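Local coordinates for extracellular solute-binding protein, family 5 (Chelativorans sp., PDB 6WM6), which binds EDTA and related aminopolycarboxylates in the periplasm, probably handing them to an ABC transporter for uptake, at residues D90-K94 against Q463-P467; A121-D125 against A216-G220; D158-T162 against A174-F180. Numbering follows the deposited sequence.

Contact 1. Residues D90-K94 against Q463-P467. With EDO (1,2-ethanediol), chain I.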
loop_
_atom_site.group_PDB
_atom_site.type_symbol
_atom_site.label_atom_id
_atom_site.label_comp_id
_atom_site.label_asym_id
_atom_site.label_seq_id
_atom_site.Cartn_x
_atom_site.Cartn_y
_atom_site.Cartn_z
ATOM N N ASP A 90 -13.382 -4.800 2.362
ATOM C CA ASP A 90 -13.222 -6.245 2.205
ATOM C C ASP A 90 -12.216 -6.606 1.114
ATOM O O ASP A 90 -12.100 -7.787 0.773
ATOM C CB ASP A 90 -14.586 -6.896 1.952
ATOM C CG ASP A 90 -15.275 -6.384 0.707
ATOM O OD1 ASP A 90 -14.717 -5.573 -0.038
ATOM O OD2 ASP A 90 -16.431 -6.845 0.458
ATOM N N PHE A 91 -11.473 -5.631 0.598
ATOM C CA PHE A 91 -10.390 -5.795 -0.381
ATOM C C PHE A 91 -10.914 -6.134 -1.774
ATOM O O PHE A 91 -10.154 -6.612 -2.624
ATOM C CB PHE A 91 -9.314 -6.779 0.086
ATOM C CG PHE A 91 -7.901 -6.425 -0.349
ATOM C CD1 PHE A 91 -7.435 -5.123 -0.377
ATOM C CD2 PHE A 91 -7.026 -7.424 -0.679
ATOM C CE1 PHE A 91 -6.110 -4.832 -0.740
ATOM C CE2 PHE A 91 -5.709 -7.134 -1.042
ATOM C CZ PHE A 91 -5.266 -5.857 -1.070
ATOM N N THR A 92 -12.182 -5.864 -2.051
ATOM C CA THR A 92 -12.750 -5.991 -3.383
ATOM C C THR A 92 -12.715 -4.637 -4.083
ATOM O O THR A 92 -12.566 -3.583 -3.457
ATOM C CB THR A 92 -14.182 -6.514 -3.354
ATOM O OG1 THR A 92 -15.051 -5.591 -2.711
ATOM C CG2 THR A 92 -14.260 -7.867 -2.633
ATOM N N LEU A 93 -12.834 -4.677 -5.403
ATOM C CA LEU A 93 -12.964 -3.480 -6.220
ATOM C C LEU A 93 -14.427 -3.246 -6.540
ATOM O O LEU A 93 -15.122 -4.162 -6.995
ATOM C CB LEU A 93 -12.185 -3.651 -7.530
ATOM C CG LEU A 93 -10.685 -3.518 -7.414
ATOM C CD1 LEU A 93 -9.990 -3.978 -8.692
ATOM C CD2 LEU A 93 -10.276 -2.095 -7.098
ATOM N N LYS A 94 -14.901 -2.041 -6.289
ATOM C CA LYS A 94 -16.283 -1.652 -6.571
ATOM C C LYS A 94 -16.278 -0.588 -7.652
ATOM O O LYS A 94 -15.633 0.466 -7.508
ATOM C CB LYS A 94 -16.968 -1.109 -5.318
ATOM C CG LYS A 94 -18.417 -0.726 -5.538
ATOM C CD LYS A 94 -18.994 -0.004 -4.312
ATOM C CE LYS A 94 -20.431 0.426 -4.536
ATOM N NZ LYS A 94 -21.114 0.700 -3.236
ATOM N N GLN A 463 0.563 -4.739 -0.013
ATOM C CA GLN A 463 -0.066 -5.653 -0.960
ATOM C C GLN A 463 -1.177 -4.964 -1.748
ATOM O O GLN A 463 -1.855 -4.061 -1.246
ATOM C CB GLN A 463 -0.633 -6.873 -0.227
ATOM C CG GLN A 463 -1.411 -7.857 -1.096
ATOM C CD GLN A 463 -0.559 -8.554 -2.137
ATOM O OE1 GLN A 463 0.217 -7.918 -2.867
ATOM N NE2 GLN A 463 -0.673 -9.880 -2.203
ATOM N N GLN A 464 -1.363 -5.420 -2.989
ATOM C CA GLN A 464 -2.389 -4.951 -3.906
ATOM C C GLN A 464 -3.496 -5.987 -4.054
ATOM O O GLN A 464 -3.374 -7.165 -3.691
ATOM C CB GLN A 464 -1.752 -4.657 -5.275
ATOM C CG GLN A 464 -0.743 -3.545 -5.213
ATOM C CD GLN A 464 0.029 -3.401 -6.514
ATOM O OE1 GLN A 464 -0.399 -3.910 -7.566
ATOM N NE2 GLN A 464 1.161 -2.694 -6.459
ATOM N N VAL A 465 -4.598 -5.545 -4.674
ATOM C CA VAL A 465 -5.723 -6.428 -4.913
ATOM C C VAL A 465 -5.354 -7.561 -5.854
ATOM O O VAL A 465 -5.895 -8.667 -5.737
ATOM C CB VAL A 465 -6.916 -5.620 -5.466
ATOM C CG1 VAL A 465 -8.014 -6.539 -5.977
ATOM C CG2 VAL A 465 -7.457 -4.703 -4.378
ATOM N N PHE A 466 -4.427 -7.318 -6.800
ATOM C CA PHE A 466 -3.973 -8.351 -7.731
ATOM C C PHE A 466 -2.561 -8.776 -7.359
ATOM O O PHE A 466 -1.586 -8.093 -7.724
ATOM C CB PHE A 466 -4.009 -7.827 -9.171
ATOM C CG PHE A 466 -5.371 -7.390 -9.606
ATOM C CD1 PHE A 466 -6.337 -8.323 -9.904
ATOM C CD2 PHE A 466 -5.673 -6.050 -9.710
ATOM C CE1 PHE A 466 -7.614 -7.915 -10.304
ATOM C CE2 PHE A 466 -6.942 -5.640 -10.116
ATOM C CZ PHE A 466 -7.893 -6.576 -10.395
ATOM N N PRO A 467 -2.391 -9.897 -6.667
ATOM C CA PRO A 467 -1.035 -10.341 -6.304
ATOM C C PRO A 467 -0.073 -10.416 -7.461
ATOM O O PRO A 467 1.119 -10.101 -7.291
ATOM C CB PRO A 467 -1.292 -11.715 -5.672
ATOM C CG PRO A 467 -2.618 -11.545 -5.008
ATOM C CD PRO A 467 -3.433 -10.694 -5.985
HETATM C C1 EDO I . -4.706 -1.409 -5.470
HETATM O O1 EDO I . -4.607 -2.823 -5.666
HETATM C C2 EDO I . -4.452 -1.071 -4.007
HETATM O O2 EDO I . -3.100 -1.377 -3.633
#
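The nearest CA atoms of the two segments are those of Phe91 and Val465, 6.5 Å apart, and no hydrogen bond joins the segments. Residues 90-94 make a turn running into strand 93-95 of a small two-stranded antiparallel sheet; residues 463-467 link strand 456-462 of the seven-stranded sheet to helix 467-474, with Phe466 at its N-cap position. This is consistent with two lobes of a periplasmic binding protein meeting through loops. Asp90 OD1 accepts from Thr92 N (3.3 Å), an Asx turn that shapes the first loop, and also from Thr92 OG1 (2.7 Å); Phe91 takes positive phi between them. The flat Phe91 ring reaches across, its CZ 3.5 Å from Gln464 C, while Val465 CG2 sits over one face, 4.0 Å from the centroid, a CH-pi contact. Leu93, pointing toward the other segment, sets its CD1 3.7 Å from Phe466 CZ and 4.2 Å from Val465 CG1. Gln463 suits the bend because its OE1 accepts from Gln464 N (3.0 Å) while NE2 bonds Gln360 and Met355. A 1,2-ethanediol, probably from the crystallisation liquor, also bonded to Gln549, accepts through O1 a nearly straight hydrogen bond from Val465 N, 2.9 Å long.

Contact 2. Residues A121-D125 against A216-G220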
loop_
_atom_site.group_PDB
_atom_site.type_symbol
_atom_site.label_atom_id
_atom_site.label_comp_id
_atom_site.label_asym_id
_atom_site.label_seq_id
_atom_site.Cartn_x
_atom_site.Cartn_y
_atom_site.Cartn_z
ATOM N N ALA A 121 -21.715 13.171 -15.046
ATOM C CA ALA A 121 -20.380 13.301 -14.470
ATOM C C ALA A 121 -19.655 14.488 -15.118
ATOM O O ALA A 121 -19.431 14.518 -16.338
ATOM C CB ALA A 121 -19.579 12.025 -14.661
ATOM N N VAL A 122 -19.303 15.463 -14.285
ATOM C CA VAL A 122 -18.685 16.706 -14.713
ATOM C C VAL A 122 -17.563 17.085 -13.757
ATOM O O VAL A 122 -17.567 16.714 -12.577
ATOM C CB VAL A 122 -19.709 17.869 -14.790
ATOM C CG1 VAL A 122 -20.822 17.564 -15.792
ATOM C CG2 VAL A 122 -20.280 18.187 -13.399
ATOM N N TRP A 123 -16.602 17.852 -14.279
ATOM C CA TRP A 123 -15.612 18.526 -13.442
ATOM C C TRP A 123 -16.261 19.726 -12.767
ATOM O O TRP A 123 -17.363 20.156 -13.124
ATOM C CB TRP A 123 -14.408 18.935 -14.293
ATOM C CG TRP A 123 -13.672 17.785 -14.889
ATOM C CD1 TRP A 123 -13.723 17.350 -16.191
ATOM C CD2 TRP A 123 -12.775 16.895 -14.211
ATOM N NE1 TRP A 123 -12.906 16.261 -16.363
ATOM C CE2 TRP A 123 -12.314 15.958 -15.165
ATOM C CE3 TRP A 123 -12.316 16.812 -12.897
ATOM C CZ2 TRP A 123 -11.431 14.933 -14.835
ATOM C CZ3 TRP A 123 -11.427 15.803 -12.566
ATOM C CH2 TRP A 123 -11.009 14.871 -13.522
ATOM N N SER A 124 -15.547 20.310 -11.800
ATOM C CA SER A 124 -16.105 21.374 -10.969
ATOM C C SER A 124 -16.370 22.655 -11.729
ATOM O O SER A 124 -17.056 23.532 -11.193
ATOM C CB SER A 124 -15.175 21.637 -9.785
ATOM O OG SER A 124 -13.856 21.839 -10.234
ATOM N N ASP A 125 -15.839 22.796 -12.926
ATOM C CA ASP A 125 -16.128 23.944 -13.787
ATOM C C ASP A 125 -17.265 23.657 -14.769
ATOM O O ASP A 125 -17.541 24.493 -15.648
ATOM C CB ASP A 125 -14.860 24.377 -14.533
ATOM C CG ASP A 125 -14.225 23.253 -15.352
ATOM O OD1 ASP A 125 -14.823 22.157 -15.495
ATOM O OD2 ASP A 125 -13.097 23.474 -15.875
ATOM N N ALA A 216 -7.014 23.478 -8.152
ATOM C CA ALA A 216 -8.190 24.335 -8.085
ATOM C C ALA A 216 -9.452 23.622 -8.554
ATOM O O ALA A 216 -10.559 24.110 -8.314
ATOM C CB ALA A 216 -7.970 25.595 -8.927
ATOM N N TRP A 217 -9.302 22.457 -9.162
ATOM C CA TRP A 217 -10.371 21.690 -9.784
ATOM C C TRP A 217 -10.747 20.500 -8.910
ATOM O O TRP A 217 -10.045 20.127 -7.971
ATOM C CB TRP A 217 -9.863 21.179 -11.153
ATOM C CG TRP A 217 -8.512 20.519 -11.031
ATOM C CD1 TRP A 217 -7.298 21.112 -11.257
ATOM C CD2 TRP A 217 -8.230 19.186 -10.600
ATOM N NE1 TRP A 217 -6.288 20.226 -10.998
ATOM C CE2 TRP A 217 -6.823 19.030 -10.603
ATOM C CE3 TRP A 217 -9.025 18.094 -10.239
ATOM C CZ2 TRP A 217 -6.205 17.828 -10.234
ATOM C CZ3 TRP A 217 -8.394 16.893 -9.870
ATOM C CH2 TRP A 217 -7.005 16.786 -9.880
ATOM N N SER A 218 -11.879 19.888 -9.255
ATOM C CA SER A 218 -12.293 18.661 -8.603
ATOM C C SER A 218 -13.253 17.894 -9.490
ATOM O O SER A 218 -14.026 18.485 -10.242
ATOM C CB SER A 218 -13.007 18.976 -7.278
ATOM O OG SER A 218 -13.535 17.784 -6.731
ATOM N N GLY A 219 -13.203 16.563 -9.385
ATOM C CA GLY A 219 -14.223 15.694 -9.938
ATOM C C GLY A 219 -14.893 14.858 -8.867
ATOM O O GLY A 219 -15.485 13.804 -9.158
ATOM N N GLY A 220 -14.773 15.309 -7.615
ATOM C CA GLY A 220 -15.274 14.578 -6.464
ATOM C C GLY A 220 -16.155 15.434 -5.585
ATOM O O GLY A 220 -16.542 16.552 -5.950
#
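Two hydrogen bonds tie these loops together, and both involve the same pair of serines. Ser218 N donates to Ser124 OG at 2.9 Å: the short serine side chain brings its hydroxyl against the main chain, where it serves as the acceptor. In return Ser124 N makes a weak bond to Ser218 O at 2.8 Å, where the angle at hydrogen is only 125°. Just beside it, Trp123 CA approaches Ser218 O at 3.6 Å in a CA-H...O contact. Ser218 also organises its own loop: its OG accepts from Gly220 N at 2.9 Å, forming an ST turn, and pairs with the backbone of Tyr222 at the start of strand 222-228. The contact thus pins the loop leading into an edge strand of one four-stranded sheet to the loop that follows strand 111-117 of another. The Trp123 indole also packs close to the turn, CE3 3.6 Å from Gly219 N; glycine fits here because a CB would clash with Trp123 CZ3. The two tryptophans meet obliquely in an apolar contact, Trp123 CZ3 standing 4.1 Å from Trp217 CE3 with nearly perpendicular planes, while the indole nitrogen of Trp123 is bonded to Asp133 of helix 131-141.

Contact 3. Residues D158-T162 against A174-F180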
loop_
_atom_site.group_PDB
_atom_site.type_symbol
_atom_site.label_atom_id
_atom_site.label_comp_id
_atom_site.label_asym_id
_atom_site.label_seq_id
_atom_site.Cartn_x
_atom_site.Cartn_y
_atom_site.Cartn_z
ATOM N N ASP A 158 0.116 0.277 -20.001
ATOM C CA ASP A 158 0.871 0.026 -21.221
ATOM C C ASP A 158 0.319 -1.148 -22.032
ATOM O O ASP A 158 0.668 -1.277 -23.219
ATOM C CB ASP A 158 2.376 -0.135 -20.952
ATOM C CG ASP A 158 2.709 -1.177 -19.916
ATOM O OD1 ASP A 158 1.834 -1.700 -19.217
ATOM O OD2 ASP A 158 3.923 -1.489 -19.781
ATOM N N PHE A 159 -0.503 -2.009 -21.441
ATOM C CA PHE A 159 -1.124 -3.109 -22.173
ATOM C C PHE A 159 -2.295 -2.635 -23.030
ATOM O O PHE A 159 -2.759 -3.387 -23.888
ATOM C CB PHE A 159 -1.647 -4.189 -21.222
ATOM C CG PHE A 159 -0.584 -5.055 -20.601
ATOM C CD1 PHE A 159 0.453 -4.504 -19.863
ATOM C CD2 PHE A 159 -0.649 -6.438 -20.724
ATOM C CE1 PHE A 159 1.421 -5.322 -19.277
ATOM C CE2 PHE A 159 0.313 -7.249 -20.149
ATOM C CZ PHE A 159 1.342 -6.687 -19.418
ATOM N N ILE A 160 -2.803 -1.427 -22.793
ATOM C CA ILE A 160 -3.814 -0.836 -23.668
ATOM C C ILE A 160 -3.091 -0.246 -24.877
ATOM O O ILE A 160 -2.230 0.634 -24.743
ATOM C CB ILE A 160 -4.636 0.230 -22.929
ATOM C CG1 ILE A 160 -5.498 -0.426 -21.835
ATOM C CG2 ILE A 160 -5.497 1.038 -23.918
ATOM C CD1 ILE A 160 -6.203 0.577 -20.928
ATOM N N GLU A 161 -3.418 -0.747 -26.057
ATOM C CA GLU A 161 -2.785 -0.316 -27.298
ATOM C C GLU A 161 -3.558 0.777 -28.014
ATOM O O GLU A 161 -2.936 1.663 -28.630
ATOM C CB GLU A 161 -2.646 -1.528 -28.236
ATOM C CG GLU A 161 -1.845 -1.270 -29.492
ATOM C CD GLU A 161 -1.612 -2.542 -30.278
ATOM O OE1 GLU A 161 -2.558 -3.350 -30.387
ATOM O OE2 GLU A 161 -0.482 -2.739 -30.769
ATOM N N THR A 162 -4.879 0.756 -27.939
ATOM C CA THR A 162 -5.722 1.807 -28.504
ATOM C C THR A 162 -6.802 2.164 -27.495
ATOM O O THR A 162 -7.332 1.301 -26.789
ATOM C CB THR A 162 -6.371 1.461 -29.844
ATOM O OG1 THR A 162 -7.286 0.384 -29.697
ATOM C CG2 THR A 162 -5.305 1.114 -30.888
ATOM N N ALA A 174 -11.267 0.576 -24.731
ATOM C CA ALA A 174 -9.860 0.222 -24.566
ATOM C C ALA A 174 -9.605 -1.129 -25.216
ATOM O O ALA A 174 -10.252 -2.122 -24.858
ATOM C CB ALA A 174 -9.500 0.135 -23.084
ATOM N N THR A 175 -8.671 -1.170 -26.152
ATOM C CA THR A 175 -8.263 -2.416 -26.795
ATOM C C THR A 175 -6.841 -2.762 -26.353
ATOM O O THR A 175 -5.942 -1.921 -26.459
ATOM C CB THR A 175 -8.333 -2.299 -28.319
ATOM O OG1 THR A 175 -9.656 -1.913 -28.717
ATOM C CG2 THR A 175 -7.999 -3.649 -28.969
ATOM N N PHE A 176 -6.656 -3.979 -25.848
ATOM C CA PHE A 176 -5.397 -4.430 -25.278
ATOM C C PHE A 176 -4.572 -5.204 -26.299
ATOM O O PHE A 176 -5.108 -5.940 -27.131
ATOM C CB PHE A 176 -5.672 -5.340 -24.064
ATOM C CG PHE A 176 -6.230 -4.618 -22.857
ATOM C CD1 PHE A 176 -7.527 -4.131 -22.853
ATOM C CD2 PHE A 176 -5.451 -4.456 -21.726
ATOM C CE1 PHE A 176 -8.037 -3.483 -21.722
ATOM C CE2 PHE A 176 -5.961 -3.822 -20.599
ATOM C CZ PHE A 176 -7.230 -3.328 -20.602
ATOM N N SER A 177 -3.256 -5.052 -26.212
ATOM C CA SER A 177 -2.360 -5.816 -27.087
ATOM C C SER A 177 -2.159 -7.255 -26.632
ATOM O O SER A 177 -1.720 -8.098 -27.440
ATOM C CB SER A 177 -1.003 -5.110 -27.181
ATOM O OG SER A 177 -0.433 -4.930 -25.893
ATOM N N GLU A 178 -2.441 -7.551 -25.374
ATOM C CA GLU A 178 -2.365 -8.902 -24.839
ATOM C C GLU A 178 -3.238 -8.969 -23.598
ATOM O O GLU A 178 -3.599 -7.926 -23.045
ATOM C CB GLU A 178 -0.918 -9.289 -24.508
ATOM C CG GLU A 178 -0.264 -8.410 -23.470
ATOM C CD GLU A 178 1.188 -8.782 -23.238
ATOM O OE1 GLU A 178 1.446 -9.723 -22.455
ATOM O OE2 GLU A 178 2.069 -8.145 -23.853
ATOM N N PRO A 179 -3.590 -10.172 -23.148
ATOM C CA PRO A 179 -4.515 -10.288 -22.011
ATOM C C PRO A 179 -3.934 -9.672 -20.745
ATOM O O PRO A 179 -2.736 -9.739 -20.479
ATOM C CB PRO A 179 -4.699 -11.795 -21.842
ATOM C CG PRO A 179 -4.303 -12.394 -23.161
ATOM C CD PRO A 179 -3.244 -11.491 -23.721
ATOM N N PHE A 180 -4.816 -9.105 -19.927
ATOM C CA PHE A 180 -4.390 -8.490 -18.667
ATOM C C PHE A 180 -5.501 -8.621 -17.639
ATOM O O PHE A 180 -6.590 -8.041 -17.783
ATOM C CB PHE A 180 -3.980 -7.035 -18.869
ATOM C CG PHE A 180 -3.456 -6.370 -17.622
ATOM C CD1 PHE A 180 -2.291 -6.804 -17.041
ATOM C CD2 PHE A 180 -4.137 -5.341 -17.030
ATOM C CE1 PHE A 180 -1.817 -6.213 -15.884
ATOM C CE2 PHE A 180 -3.681 -4.745 -15.871
ATOM C CZ PHE A 180 -2.516 -5.171 -15.307
HETATM O O HOH W 1 -0.130 -2.207 -25.720
HETATM O O HOH W 2 -4.597 -5.963 -30.053
HETATM O O HOH W 3 -9.937 0.850 -28.722
#
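A beta hairpin whose strands splay (axes of the short segments 160-162 and 174-176 within 4.6 Å, N-to-C directions at 117°) leaves a hollow at its open end that aromatic rings fill. Phe159, the bulkiest protrusion of its segment, lies in the bend formed by residues 176-180: its CD2 is 3.4 Å from Glu178 CG and 3.9 Å from Phe180 CB, and its CB rests 3.8 Å from Phe176 CD2. Next to it, the branched Ile160 fits over the face of the Phe176 ring, CG1 lying 3.8 Å from the centroid in a CH-pi contact, while Ile160 CD1 meets the small Ala174 CB at 4.0 Å. The backbone carries its own bump. In a classic beta bulge, Glu161 N (2.8 Å) and Thr162 N (3.2 Å) both donate to Thr175 O, and Thr175 N returns a 2.9 Å bond to Thr162 O; beyond the bulge Ser177 N bonds Phe159 O at 2.9 Å. On the partly exposed side, a water bridges the hydroxyls Thr162 OG1 (2.9 Å) and Thr175 OG1 (2.8 Å). Strand 160-165 forms one edge of the four-stranded sheet; strand 171-176 lies between it and strand 111-117, against which Phe176 packs, while Trp138 of helix 131-141 bonds Ile160 O.

In the fold
The contacts nest along the chain like brackets: contact 3, a hairpin, lies within the loop closed by contact 2, itself within the much longer loop closed by contact 1. None touches another. Their centres are about 27 Å (contacts 1 and 2), 21 Å (1 and 3) and 28 Å (2 and 3) apart. Contacts 2 and 3 share the surroundings of strand 111-117 and helix 131-141: contact 3 belongs to that strand's four-stranded sheet, and contact 2 joins its following loop to the approach to strand 222-228 in a different sheet. Contact 1, nearest the chain's centre, involves the loop leaving strand 456-462 of the seven-stranded sheet, consistent with linking lobes that enclose the ligand cleft in this family.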